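Local coordinates for acyl-CoA N-acyltransferases (NAT) superfamily protein (Arabidopsis thaliana, PDB 6TH0) that probably transfers the acetyl group of bound acetyl-CoA to the N-terminal methionine of transmembrane proteins and to lysine side chains, at residues Leu16-Leu19 / Glu20-Arg24; Phe35-Asn38 / Val39-Gly42; Ile71-Ala74 / Lys75-Glu78; Leu115-Glu118 / Val119-Ser123. All blocks are in the same frame, centred on the assembly; numbering follows the deposited sequence.

How the contacts relate
Contacts 1 and 2 lie on successive helices, 16-26 and 33-41, and pack directly on each other: their centres are 11 Å apart, Leu19 CD2 meets Val39 CG1 at 3.5 Å, and Phe36 reaches both Glu20 and His23. Contact 3 is the turn that ends strand 63-73, with its centre 27 Å from that of contact 1, beyond the centre of the chain. Contact 4, in helix 111-123, touches contact 3 where Tyr122 CE2 approaches Ile71 CD1 at 4.2 Å. Acetyl-CoA is nearest contacts 4 and 1, with the side chains of Leu115 and Ile22 about 7 and 8 Å from it; contact 2 stands farther off, Phe35 at about 11 Å.

Contact 1: residues Leu16-Leu19 / Glu20-Arg24; sequences LERL and EQIHR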
loop_
_atom_site.group_PDB
_atom_site.type_symbol
_atom_site.label_atom_id
_atom_site.label_comp_id
_atom_site.label_asym_id
_atom_site.label_seq_id
_atom_site.Cartn_x
_atom_site.Cartn_y
_atom_site.Cartn_z
ATOM N N LEU A 16 0.173 -4.104 -16.675
ATOM C CA LEU A 16 -1.267 -4.176 -16.437
ATOM C C LEU A 16 -1.754 -5.614 -16.247
ATOM O O LEU A 16 -2.404 -5.925 -15.246
ATOM C CB LEU A 16 -2.023 -3.500 -17.578
ATOM C CG LEU A 16 -3.539 -3.556 -17.408
ATOM C CD1 LEU A 16 -3.960 -2.782 -16.178
ATOM C CD2 LEU A 16 -4.240 -3.018 -18.641
ATOM N N GLU A 17 -1.490 -6.485 -17.223
ATOM C CA GLU A 17 -1.974 -7.867 -17.152
ATOM C C GLU A 17 -1.468 -8.569 -15.902
ATOM O O GLU A 17 -2.248 -9.164 -15.148
ATOM C CB GLU A 17 -1.552 -8.644 -18.397
ATOM C CG GLU A 17 -2.276 -9.968 -18.567
ATOM C CD GLU A 17 -1.660 -10.833 -19.655
ATOM O OE1 GLU A 17 -1.062 -10.267 -20.598
ATOM O OE2 GLU A 17 -1.764 -12.075 -19.560
ATOM N N ARG A 18 -0.159 -8.506 -15.661
ATOM C CA ARG A 18 0.401 -9.170 -14.486
ATOM C C ARG A 18 -0.162 -8.583 -13.198
ATOM O O ARG A 18 -0.504 -9.322 -12.269
ATOM C CB ARG A 18 1.926 -9.071 -14.510
ATOM C CG ARG A 18 2.609 -9.482 -13.209
ATOM C CD ARG A 18 2.514 -10.989 -12.975
ATOM N NE ARG A 18 3.494 -11.399 -11.972
ATOM C CZ ARG A 18 3.545 -12.613 -11.427
ATOM N NH1 ARG A 18 2.670 -13.538 -11.791
ATOM N NH2 ARG A 18 4.477 -12.901 -10.531
ATOM N N LEU A 19 -0.282 -7.256 -13.128
ATOM C CA LEU A 19 -0.801 -6.611 -11.930
ATOM C C LEU A 19 -2.212 -7.077 -11.615
ATOM O O LEU A 19 -2.526 -7.393 -10.456
ATOM C CB LEU A 19 -0.779 -5.085 -12.098
ATOM C CG LEU A 19 -1.054 -4.257 -10.838
ATOM C CD1 LEU A 19 0.018 -4.403 -9.756
ATOM C CD2 LEU A 19 -1.301 -2.786 -11.211
ATOM N N GLU A 20 -3.081 -7.115 -12.626
ATOM C CA GLU A 20 -4.448 -7.552 -12.380
ATOM C C GLU A 20 -4.453 -8.997 -11.923
ATOM O O GLU A 20 -5.141 -9.357 -10.964
ATOM C CB GLU A 20 -5.310 -7.422 -13.630
ATOM C CG GLU A 20 -5.730 -6.016 -14.013
ATOM C CD GLU A 20 -6.608 -6.026 -15.252
ATOM O OE1 GLU A 20 -6.172 -6.584 -16.284
ATOM O OE2 GLU A 20 -7.740 -5.498 -15.190
ATOM N N GLN A 21 -3.644 -9.820 -12.577
ATOM C CA GLN A 21 -3.640 -11.254 -12.299
ATOM C C GLN A 21 -3.167 -11.545 -10.877
ATOM O O GLN A 21 -3.791 -12.332 -10.157
ATOM C CB GLN A 21 -2.765 -11.938 -13.346
ATOM C CG GLN A 21 -2.383 -13.371 -13.075
ATOM C CD GLN A 21 -0.916 -13.606 -13.384
ATOM O OE1 GLN A 21 -0.065 -13.531 -12.496
ATOM N NE2 GLN A 21 -0.609 -13.865 -14.650
ATOM N N ILE A 22 -2.067 -10.916 -10.454
ATOM C CA ILE A 22 -1.537 -11.150 -9.112
ATOM C C ILE A 22 -2.506 -10.645 -8.044
ATOM O O ILE A 22 -2.656 -11.270 -6.988
ATOM C CB ILE A 22 -0.134 -10.534 -8.967
ATOM C CG1 ILE A 22 0.562 -11.114 -7.724
ATOM C CG2 ILE A 22 -0.218 -8.997 -8.870
ATOM C CD1 ILE A 22 2.051 -10.839 -7.675
ATOM N N HIS A 23 -3.154 -9.491 -8.267
ATOM C CA HIS A 23 -4.173 -9.062 -7.313
ATOM C C HIS A 23 -5.273 -10.113 -7.162
ATOM O O HIS A 23 -5.671 -10.457 -6.041
ATOM C CB HIS A 23 -4.769 -7.715 -7.717
ATOM C CG HIS A 23 -3.955 -6.538 -7.266
ATOM N ND1 HIS A 23 -2.757 -6.186 -7.853
ATOM C CD2 HIS A 23 -4.162 -5.642 -6.269
ATOM C CE1 HIS A 23 -2.271 -5.114 -7.250
ATOM N NE2 HIS A 23 -3.104 -4.762 -6.285
ATOM N N ARG A 24 -5.781 -10.622 -8.281
ATOM C CA ARG A 24 -6.813 -11.646 -8.221
ATOM C C ARG A 24 -6.315 -12.865 -7.461
ATOM O O ARG A 24 -7.067 -13.491 -6.700
ATOM C CB ARG A 24 -7.240 -12.029 -9.640
ATOM C CG ARG A 24 -8.050 -13.309 -9.731
ATOM C CD ARG A 24 -9.353 -13.246 -8.951
ATOM N NE ARG A 24 -10.284 -12.269 -9.504
ATOM C CZ ARG A 24 -11.579 -12.221 -9.209
ATOM N NH1 ARG A 24 -12.104 -13.100 -8.368
ATOM N NH2 ARG A 24 -12.349 -11.293 -9.757
#
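Arg18 and Gln21 both set CG opposite the backbone N, and a bend at chi2 in each chain (71° in Arg18) brings guanidinium and amide together. Arg18 NH1 donates to Gln21 OE1 at 2.8 Å. The donor lies in the amide carbonyl plane, while OE1 is tilted out of the guanidinium plane; the two flat groups stand nearly perpendicular (85°). Over one guanidinium face sits Ile22 CD1, displaced toward the rim and 4.3 Å from Arg18 NH2. Arg18 NE is hydrogen-bonded to Leu63 O, a tie from the helix to strand 63-73. With an alanine in place of Arg18, Gln21 OE1 would probably lose its donor and Ile22 CD1 the flat group it lies against. All these residues belong to helix 16-26, the first helix of the GNAT fold, with regular i to i+4 bonds such as Glu20 N to Leu16 O at 3.0 Å. His23 adds a second bond to Leu19 O. Its chi1 of -84° keeps the ring beside its own backbone N, and that His23 N (3.1 Å) and the ring ND1 (2.9 Å) reach Leu19 O from opposite faces of the carbonyl plane. Leu19 runs alongside, its CD1 3.5 Å from His23 CE1. The far ring nitrogen, NE2, is hydrogen-bonded to Thr99 OG1 of strand 93-102, which fixes the imidazole between helix and sheet, with Phe36 meeting it edge-to-face.

Contact 2: residues Phe35-Asn38 / Val39-Gly42; sequences FFQN and VVNG
Phe35 and Val39, one helical turn apart, make the apolar part of the contact. Val39 CG2 sits over one face of the Phe35 ring, 3.8 Å from the centroid and 20° off the normal, a CH-pi contact shifted toward CZ, which it approaches at 3.6 Å. The valine methyl gets there by lying beside its own backbone N, opposite the carbonyl carbon. Phe35 CD2 in turn stands over the centre of the Phe36 ring. Cutting Phe35 back to an alanine would probably leave Val39 CG2 without its aromatic partner and open a gap over one face of Phe36.

The polar side chains pair more loosely. Gln37 and Asn41 lie side by side, and Asn41 ND2 gives only a weak bond to Gln37 OE1 at 3.4 Å.

Backbone bonds carry the helix to its end: Val39 N to Phe35 O at 3.0 Å, Asn41 N to Gln37 O at 3.0 Å, then a weak Gly42 N to Asn38 O at 2.9 Å, with Gly42 N also bonded to Val39 O. Gly42 leaves the helix with positive phi, a conformation that favours glycine.

Phe36 and Val39 pack on helix 16-26, while Phe35 and Val39 rest on Ile45 of strand 45-52 and Thr68 of strand 63-73; Tyr31 stacks on the Phe35 ring.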
loop_
_atom_site.group_PDB
_atom_site.type_symbol
_atom_site.label_atom_id
_atom_site.label_comp_id
_atom_site.label_asym_id
_atom_site.label_seq_id
_atom_site.Cartn_x
_atom_site.Cartn_y
_atom_site.Cartn_z
ATOM N N PHE A 35 -9.731 0.195 -11.679
ATOM C CA PHE A 35 -8.724 0.478 -10.667
ATOM C C PHE A 35 -7.323 0.219 -11.206
ATOM O O PHE A 35 -6.393 0.989 -10.953
ATOM C CB PHE A 35 -8.986 -0.352 -9.414
ATOM C CG PHE A 35 -7.856 -0.330 -8.438
ATOM C CD1 PHE A 35 -7.658 0.785 -7.633
ATOM C CD2 PHE A 35 -7.019 -1.425 -8.289
ATOM C CE1 PHE A 35 -6.627 0.825 -6.711
ATOM C CE2 PHE A 35 -5.977 -1.410 -7.356
ATOM C CZ PHE A 35 -5.781 -0.268 -6.565
ATOM N N PHE A 36 -7.143 -0.873 -11.942
ATOM C CA PHE A 36 -5.802 -1.190 -12.407
ATOM C C PHE A 36 -5.346 -0.257 -13.515
ATOM O O PHE A 36 -4.139 -0.022 -13.648
ATOM C CB PHE A 36 -5.740 -2.659 -12.800
ATOM C CG PHE A 36 -5.981 -3.557 -11.631
ATOM C CD1 PHE A 36 -4.981 -3.766 -10.693
ATOM C CD2 PHE A 36 -7.219 -4.143 -11.435
ATOM C CE1 PHE A 36 -5.202 -4.552 -9.589
ATOM C CE2 PHE A 36 -7.443 -4.952 -10.333
ATOM C CZ PHE A 36 -6.430 -5.151 -9.405
ATOM N N GLN A 37 -6.277 0.267 -14.322
ATOM C CA GLN A 37 -5.923 1.318 -15.265
ATOM C C GLN A 37 -5.439 2.554 -14.519
ATOM O O GLN A 37 -4.478 3.212 -14.934
ATOM C CB GLN A 37 -7.121 1.680 -16.155
ATOM C CG GLN A 37 -7.466 0.691 -17.259
ATOM C CD GLN A 37 -6.380 0.578 -18.319
ATOM O OE1 GLN A 37 -5.642 1.527 -18.575
ATOM N NE2 GLN A 37 -6.303 -0.581 -18.961
ATOM N N ASN A 38 -6.146 2.924 -13.452
ATOM C CA ASN A 38 -5.723 4.049 -12.625
ATOM C C ASN A 38 -4.311 3.832 -12.096
ATOM O O ASN A 38 -3.463 4.728 -12.169
ATOM C CB ASN A 38 -6.725 4.227 -11.485
ATOM C CG ASN A 38 -6.442 5.440 -10.600
ATOM O OD1 ASN A 38 -5.499 6.224 -10.814
ATOM N ND2 ASN A 38 -7.326 5.637 -9.627
ATOM N N VAL A 39 -4.019 2.627 -11.617
ATOM C CA VAL A 39 -2.708 2.352 -11.030
ATOM C C VAL A 39 -1.611 2.552 -12.070
ATOM O O VAL A 39 -0.658 3.307 -11.852
ATOM C CB VAL A 39 -2.666 0.926 -10.448
ATOM C CG1 VAL A 39 -1.245 0.550 -10.054
ATOM C CG2 VAL A 39 -3.595 0.783 -9.244
ATOM N N VAL A 40 -1.735 1.893 -13.230
ATOM C CA VAL A 40 -0.648 1.914 -14.208
ATOM C C VAL A 40 -0.522 3.270 -14.889
ATOM O O VAL A 40 0.544 3.599 -15.423
ATOM C CB VAL A 40 -0.848 0.800 -15.249
ATOM C CG1 VAL A 40 -0.969 -0.557 -14.534
ATOM C CG2 VAL A 40 -2.069 1.098 -16.142
ATOM N N ASN A 41 -1.593 4.056 -14.911
ATOM C CA ASN A 41 -1.573 5.404 -15.468
ATOM C C ASN A 41 -1.139 6.459 -14.458
ATOM O O ASN A 41 -0.860 7.598 -14.854
ATOM C CB ASN A 41 -2.945 5.747 -16.043
ATOM C CG ASN A 41 -3.270 4.914 -17.268
ATOM O OD1 ASN A 41 -2.390 4.626 -18.078
ATOM N ND2 ASN A 41 -4.529 4.510 -17.403
ATOM N N GLY A 42 -1.058 6.102 -13.180
ATOM C CA GLY A 42 -0.520 7.004 -12.163
ATOM C C GLY A 42 -1.485 8.117 -11.792
ATOM O O GLY A 42 -2.651 7.869 -11.467
#

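Contact 3: residues Ile71-Ala74 / Lys75-Glu78; sequences IVLA and KESE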
loop_
_atom_site.group_PDB
_atom_site.type_symbol
_atom_site.label_atom_id
_atom_site.label_comp_id
_atom_site.label_asym_id
_atom_site.label_seq_id
_atom_site.Cartn_x
_atom_site.Cartn_y
_atom_site.Cartn_z
ATOM N N ILE A 71 -3.248 9.395 -2.833
ATOM C CA ILE A 71 -3.052 10.616 -2.077
ATOM C C ILE A 71 -4.408 11.097 -1.586
ATOM O O ILE A 71 -5.391 11.105 -2.340
ATOM C CB ILE A 71 -2.341 11.654 -2.954
ATOM C CG1 ILE A 71 -1.050 11.037 -3.503
ATOM C CG2 ILE A 71 -2.022 12.890 -2.140
ATOM C CD1 ILE A 71 -0.024 10.700 -2.444
ATOM N N VAL A 72 -4.451 11.530 -0.326
ATOM C CA VAL A 72 -5.675 11.895 0.378
ATOM C C VAL A 72 -5.465 13.253 1.038
ATOM O O VAL A 72 -4.458 13.453 1.724
ATOM C CB VAL A 72 -6.011 10.837 1.453
ATOM C CG1 VAL A 72 -7.329 11.131 2.129
ATOM C CG2 VAL A 72 -6.016 9.430 0.840
ATOM N N LEU A 73 -6.402 14.178 0.848
ATOM C CA LEU A 73 -6.350 15.414 1.614
ATOM C C LEU A 73 -6.546 15.100 3.092
ATOM O O LEU A 73 -7.484 14.392 3.468
ATOM C CB LEU A 73 -7.414 16.398 1.128
ATOM C CG LEU A 73 -7.133 17.078 -0.213
ATOM C CD1 LEU A 73 -8.331 17.886 -0.662
ATOM C CD2 LEU A 73 -5.928 18.005 -0.047
ATOM N N ALA A 74 -5.650 15.620 3.933
ATOM C CA ALA A 74 -5.668 15.239 5.343
ATOM C C ALA A 74 -7.043 15.451 5.972
ATOM O O ALA A 74 -7.526 14.595 6.725
ATOM C CB ALA A 74 -4.600 16.012 6.117
ATOM N N LYS A 75 -7.681 16.592 5.693
ATOM C CA LYS A 75 -8.953 16.888 6.344
ATOM C C LYS A 75 -10.110 16.065 5.798
ATOM O O LYS A 75 -11.198 16.102 6.384
ATOM C CB LYS A 75 -9.279 18.378 6.261
ATOM C CG LYS A 75 -8.539 19.191 7.314
ATOM C CD LYS A 75 -9.415 20.279 7.927
ATOM C CE LYS A 75 -8.725 20.971 9.101
ATOM N NZ LYS A 75 -9.454 22.213 9.516
ATOM N N GLU A 76 -9.922 15.357 4.690
ATOM C CA GLU A 76 -10.937 14.464 4.154
ATOM C C GLU A 76 -10.693 13.013 4.539
ATOM O O GLU A 76 -11.436 12.125 4.092
ATOM C CB GLU A 76 -11.014 14.613 2.627
ATOM C CG GLU A 76 -11.306 16.040 2.184
ATOM C CD GLU A 76 -11.492 16.175 0.683
ATOM O OE1 GLU A 76 -12.187 17.126 0.258
ATOM O OE2 GLU A 76 -10.953 15.335 -0.070
ATOM N N SER A 77 -9.635 12.745 5.307
ATOM C CA SER A 77 -9.302 11.382 5.691
ATOM C C SER A 77 -10.028 11.020 6.977
ATOM O O SER A 77 -10.418 11.888 7.764
ATOM C CB SER A 77 -7.793 11.222 5.895
ATOM O OG SER A 77 -7.397 11.887 7.087
ATOM N N GLU A 78 -10.172 9.715 7.208
ATOM C CA GLU A 78 -10.816 9.279 8.437
ATOM C C GLU A 78 -9.949 9.463 9.676
ATOM O O GLU A 78 -10.461 9.290 10.786
ATOM C CB GLU A 78 -11.208 7.810 8.321
ATOM C CG GLU A 78 -10.023 6.880 8.329
ATOM C CD GLU A 78 -10.383 5.484 7.857
ATOM O OE1 GLU A 78 -10.682 5.323 6.652
ATOM O OE2 GLU A 78 -10.356 4.551 8.691
HETATM O O HOH W 1 -8.797 13.591 -1.107
#
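Ala74 O accepts twice from Ser77: OG donates at 2.7 Å and the backbone N at 3.1 Å. The hydroxyl is tilted from the carbonyl plane, whereas the amide stands well above it. A chi1 of 72° places Ser77 OG between its own backbone N and carbonyl carbon, from where it can reach back over the turn. One residue earlier, Leu73 O takes Glu76 N at 2.9 Å, again from above the carbonyl plane. These two consecutive i to i+3 backbone bonds define a short 3-10 turn in which strand 63-73 ends.

Leu73 N, at the strand's last residue, is satisfied by a water that accepts from it at 3.1 Å and donates to Glu76 OE2 at 3.0 Å. The carboxylate is thus linked by solvent to the strand end, while its chain runs alongside Leu73, with CD1 of that leucine 3.7 Å from Glu76 OE2. Lys75 N has the carboxylate of Glu91 as partner, and Glu78 OE2 is hydrogen-bonded to His135 NE2. Val72 CG1 touches Ser77 CB at 3.8 Å.

Before the turn, the strand pairs with strand 93-102 through Val72 and Leu94; beyond it, Ser77 packs on Leu94 and on Tyr133 of strand 129-137, while Tyr85, from the loop between strands 63-73 and 93-102, touches Ala74 and makes a cation-pi contact with Lys75.

Contact 4: residues Leu115-Glu118 / Val119-Ser123; sequences LINE and VVKYS
Glu118 and Lys121 form the ionic part, a long salt bridge with Glu118 OE2 3.6 Å from Lys121 NZ. The two chains run side by side, and bends at chi2 of the glutamate and chi3 of the lysine (45°) turn their charged ends to each other.

Van der Waals contact accompanies it. Lys121 crosses the Asn117 side chain, its CD 3.5 Å from Asn117 ND2, the aliphatic chain passing against the amide group. Ile116 CG2 and Val120 CG2 approach more distantly, at 4.3 Å.

Main-chain i to i+4 bonds include Lys121 N to Asn117 O at 2.8 Å and Val120 N to Ile116 O at 3.0 Å; that of Val119 N to Leu115 O is weak. Ser123 OG adds a side-chain bond to Val120 O at 2.9 Å near the helix end.

Helix 111-123 is the crossover of a beta-alpha-beta unit between strands 93-102 and 129-137. Leu115 and Ile116 pack on Leu100, an acetyl-CoA-binding residue, and Val119 on Val95 and Val132.

Leu115, Ile116 and Val119 thus face the sheet, with Val120 against Phe152, whereas Lys121 is exposed and Glu118 also touches Trp48 of strand 45-52; at this length the salt bridge probably adds little to the backbone bonds that hold the helix.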
loop_
_atom_site.group_PDB
_atom_site.type_symbol
_atom_site.label_atom_id
_atom_site.label_comp_id
_atom_site.label_asym_id
_atom_site.label_seq_id
_atom_site.Cartn_x
_atom_site.Cartn_y
_atom_site.Cartn_z
ATOM N N LEU A 115 8.962 -2.642 0.174
ATOM C CA LEU A 115 7.911 -1.949 -0.567
ATOM C C LEU A 115 7.255 -0.874 0.297
ATOM O O LEU A 115 7.071 0.270 -0.140
ATOM C CB LEU A 115 6.877 -2.963 -1.077
ATOM C CG LEU A 115 7.305 -3.813 -2.283
ATOM C CD1 LEU A 115 6.375 -5.012 -2.459
ATOM C CD2 LEU A 115 7.360 -2.995 -3.579
ATOM N N ILE A 116 6.902 -1.218 1.536
ATOM C CA ILE A 116 6.353 -0.217 2.447
ATOM C C ILE A 116 7.345 0.917 2.652
ATOM O O ILE A 116 6.976 2.101 2.645
ATOM C CB ILE A 116 5.969 -0.874 3.780
ATOM C CG1 ILE A 116 4.849 -1.892 3.559
ATOM C CG2 ILE A 116 5.543 0.179 4.778
ATOM C CD1 ILE A 116 4.706 -2.850 4.763
ATOM N N ASN A 117 8.627 0.577 2.810
ATOM C CA ASN A 117 9.651 1.601 2.972
ATOM C C ASN A 117 9.607 2.610 1.826
ATOM O O ASN A 117 9.753 3.824 2.040
ATOM C CB ASN A 117 11.022 0.928 3.067
ATOM C CG ASN A 117 12.120 1.894 3.394
ATOM O OD1 ASN A 117 11.965 2.746 4.263
ATOM N ND2 ASN A 117 13.245 1.774 2.700
ATOM N N GLU A 118 9.403 2.126 0.597
ATOM C CA GLU A 118 9.286 3.028 -0.546
ATOM C C GLU A 118 8.147 4.020 -0.353
ATOM O O GLU A 118 8.286 5.206 -0.670
ATOM C CB GLU A 118 9.071 2.228 -1.832
ATOM C CG GLU A 118 10.252 1.356 -2.231
ATOM C CD GLU A 118 11.490 2.167 -2.552
ATOM O OE1 GLU A 118 11.333 3.331 -2.960
ATOM O OE2 GLU A 118 12.617 1.653 -2.380
ATOM N N VAL A 119 7.016 3.557 0.180
ATOM C CA VAL A 119 5.880 4.449 0.373
ATOM C C VAL A 119 6.186 5.491 1.446
ATOM O O VAL A 119 5.877 6.676 1.283
ATOM C CB VAL A 119 4.622 3.640 0.729
ATOM C CG1 VAL A 119 3.448 4.578 0.944
ATOM C CG2 VAL A 119 4.303 2.604 -0.378
ATOM N N VAL A 120 6.801 5.072 2.551
ATOM C CA VAL A 120 7.148 6.013 3.616
ATOM C C VAL A 120 8.181 7.016 3.126
ATOM O O VAL A 120 8.071 8.221 3.380
ATOM C CB VAL A 120 7.655 5.243 4.852
ATOM C CG1 VAL A 120 8.128 6.219 5.938
ATOM C CG2 VAL A 120 6.590 4.294 5.362
ATOM N N LYS A 121 9.199 6.537 2.412
ATOM C CA LYS A 121 10.203 7.434 1.851
ATOM C C LYS A 121 9.579 8.411 0.863
ATOM O O LYS A 121 9.992 9.572 0.779
ATOM C CB LYS A 121 11.304 6.596 1.201
ATOM C CG LYS A 121 12.362 6.126 2.198
ATOM C CD LYS A 121 13.331 5.082 1.637
ATOM C CE LYS A 121 13.872 5.393 0.260
ATOM N NZ LYS A 121 14.291 4.108 -0.395
ATOM N N TYR A 122 8.581 7.955 0.104
ATOM C CA TYR A 122 7.869 8.848 -0.801
ATOM C C TYR A 122 7.111 9.919 -0.027
ATOM O O TYR A 122 7.211 11.111 -0.340
ATOM C CB TYR A 122 6.914 8.053 -1.698
ATOM C CG TYR A 122 6.118 8.939 -2.636
ATOM C CD1 TYR A 122 6.698 9.444 -3.793
ATOM C CD2 TYR A 122 4.798 9.286 -2.360
ATOM C CE1 TYR A 122 5.991 10.266 -4.656
ATOM C CE2 TYR A 122 4.081 10.113 -3.226
ATOM C CZ TYR A 122 4.686 10.593 -4.366
ATOM O OH TYR A 122 3.990 11.401 -5.231
ATOM N N SER A 123 6.351 9.513 0.993
ATOM C CA SER A 123 5.528 10.458 1.743
ATOM C C SER A 123 6.375 11.505 2.451
ATOM O O SER A 123 5.924 12.639 2.653
ATOM C CB SER A 123 4.657 9.723 2.758
ATOM O OG SER A 123 5.424 9.311 3.877
#